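Local coordinates for protein putative tautomerase (Streptomyces achromogenes, PDB 3RY0) that is a putative tautomerase of the MIF clan, a small beta-alpha-beta protein that assembles with further copies of itself, at residues Val5-Gly10 with Val40-Thr45. Sequence-based numbering, arbitrary orientation.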
loop_
_atom_site.group_PDB
_atom_site.type_symbol
_atom_site.label_atom_id
_atom_site.label_comp_id
_atom_site.label_asym_id
_atom_site.label_seq_id
_atom_site.Cartn_x
_atom_site.Cartn_y
_atom_site.Cartn_z
ATOM N N VAL A 5 -3.432 0.741 8.704
ATOM C CA VAL A 5 -4.837 1.063 8.874
ATOM C C VAL A 5 -5.122 2.338 8.094
ATOM O O VAL A 5 -4.350 3.334 8.205
ATOM C CB VAL A 5 -5.145 1.343 10.347
ATOM C CG1 VAL A 5 -6.626 1.710 10.621
ATOM C CG2 VAL A 5 -4.680 0.220 11.191
ATOM N N THR A 6 -6.235 2.354 7.359
ATOM C CA THR A 6 -6.651 3.601 6.719
ATOM C C THR A 6 -7.996 4.039 7.367
ATOM O O THR A 6 -8.951 3.273 7.315
ATOM C CB THR A 6 -6.867 3.310 5.220
ATOM O OG1 THR A 6 -5.673 2.766 4.633
ATOM C CG2 THR A 6 -7.180 4.640 4.455
ATOM N N LEU A 7 -7.973 5.228 7.923
ATOM C CA LEU A 7 -9.125 5.781 8.655
ATOM C C LEU A 7 -9.495 7.072 8.121
ATOM O O LEU A 7 -8.635 7.778 7.681
ATOM C CB LEU A 7 -8.747 6.139 10.125
ATOM C CG LEU A 7 -8.231 5.058 11.047
ATOM C CD1 LEU A 7 -8.076 5.629 12.480
ATOM C CD2 LEU A 7 -9.259 3.854 11.041
ATOM N N LEU A 8 -10.754 7.497 8.226
ATOM C CA LEU A 8 -11.077 8.926 7.996
ATOM C C LEU A 8 -10.473 9.799 9.027
ATOM O O LEU A 8 -10.443 9.404 10.256
ATOM C CB LEU A 8 -12.563 9.163 8.059
ATOM C CG LEU A 8 -13.335 8.687 6.884
ATOM C CD1 LEU A 8 -14.883 8.616 7.242
ATOM C CD2 LEU A 8 -13.177 9.649 5.679
ATOM N N GLU A 9 -10.088 11.003 8.623
ATOM C CA GLU A 9 -9.732 12.081 9.535
ATOM C C GLU A 9 -10.806 12.295 10.598
ATOM O O GLU A 9 -11.981 12.073 10.408
ATOM C CB GLU A 9 -9.453 13.421 8.758
ATOM C CG GLU A 9 -8.136 13.465 8.049
ATOM C CD GLU A 9 -7.874 14.754 7.271
ATOM O OE1 GLU A 9 -8.792 15.616 7.176
ATOM O OE2 GLU A 9 -6.791 14.909 6.718
ATOM N N GLY A 10 -10.281 12.750 11.725
ATOM C CA GLY A 10 -11.098 13.284 12.775
ATOM C C GLY A 10 -11.170 12.390 14.000
ATOM O O GLY A 10 -12.032 12.658 14.863
ATOM N N VAL A 40 2.353 -1.150 13.524
ATOM C CA VAL A 40 1.091 -0.598 13.020
ATOM C C VAL A 40 1.364 0.781 12.517
ATOM O O VAL A 40 1.975 1.650 13.235
ATOM C CB VAL A 40 0.019 -0.520 14.156
ATOM C CG1 VAL A 40 -1.328 -0.101 13.581
ATOM C CG2 VAL A 40 -0.186 -1.850 14.891
ATOM N N ILE A 41 0.888 1.094 11.304
ATOM C CA ILE A 41 0.966 2.425 10.746
ATOM C C ILE A 41 -0.500 2.899 10.511
ATOM O O ILE A 41 -1.280 2.168 9.836
ATOM C CB ILE A 41 1.676 2.449 9.356
ATOM C CG1 ILE A 41 3.055 1.806 9.477
ATOM C CG2 ILE A 41 1.672 3.959 8.844
ATOM C CD1 ILE A 41 4.128 2.652 10.092
ATOM N N VAL A 42 -0.863 4.031 11.052
ATOM C CA VAL A 42 -2.238 4.540 10.932
ATOM C C VAL A 42 -2.195 5.696 9.979
ATOM O O VAL A 42 -1.506 6.717 10.265
ATOM C CB VAL A 42 -2.839 4.951 12.290
ATOM C CG1 VAL A 42 -4.265 5.591 12.101
ATOM C CG2 VAL A 42 -2.985 3.795 13.230
ATOM N N GLU A 43 -2.964 5.612 8.887
ATOM C CA GLU A 43 -3.004 6.707 7.892
ATOM C C GLU A 43 -4.430 7.307 7.992
ATOM O O GLU A 43 -5.413 6.573 8.225
ATOM C CB GLU A 43 -2.917 6.053 6.528
ATOM C CG GLU A 43 -1.655 5.313 6.292
ATOM C CD GLU A 43 -1.666 4.649 4.915
ATOM O OE1 GLU A 43 -2.779 4.226 4.414
ATOM O OE2 GLU A 43 -0.535 4.553 4.377
ATOM N N GLU A 44 -4.551 8.633 7.891
ATOM C CA GLU A 44 -5.833 9.355 8.002
ATOM C C GLU A 44 -6.048 9.975 6.615
ATOM O O GLU A 44 -5.143 10.569 5.977
ATOM C CB GLU A 44 -5.765 10.429 9.090
ATOM C CG GLU A 44 -5.689 9.757 10.443
ATOM C CD GLU A 44 -6.005 10.673 11.653
ATOM O OE1 GLU A 44 -6.537 11.786 11.459
ATOM O OE2 GLU A 44 -5.748 10.233 12.793
ATOM N N THR A 45 -7.263 9.810 6.112
ATOM C CA THR A 45 -7.650 10.294 4.824
ATOM C C THR A 45 -8.751 11.368 5.016
ATOM O O THR A 45 -9.737 11.106 5.727
ATOM C CB THR A 45 -8.239 9.125 3.976
ATOM O OG1 THR A 45 -7.191 8.109 3.876
ATOM C CG2 THR A 45 -8.665 9.596 2.662
#
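The two parallel strands of a beta-alpha-beta unit pair here, V5 and L7 of 5-10 exchanging backbone bonds with I41, E43 and T45 of 40-45. V5 N donates to I41 O (2.8 Å, N-H...O 171°) and V5 O accepts E43 N; two residues on, L7 N donates to E43 O and L7 O accepts T45 N. The pairing outlasts strand 2-8, because E9 N still reaches T45 O at 2.9 Å, but this donor stands 46° above the carbonyl plane, consistent with the chain leaving the strand. Helix 13-31 makes the crossover, and its L19 and L23 pack on V5. On that helix-facing side, L7 CD1 lies 3.8 Å from V42 CG1, a branch set anti to the backbone N (chi1 176°), and V5 CG2 meets V40 CG1 at 4.1 Å. On the face bearing T6 and E43, polar atoms gather: T6 OG1 and E43 OE1 approach to 3.2 Å, and R4 NH1 of a neighbouring subunit hydrogen-bonds the former and salt-bridges the latter, while same-chain R4 pairs with E43 OE2. Beside them T6 CG2 touches T45 OG1 at 3.5 Å. V40 and I41, and V5 and T6, pair antiparallel with strands of two further subunits, continuing the sheet through the assembly.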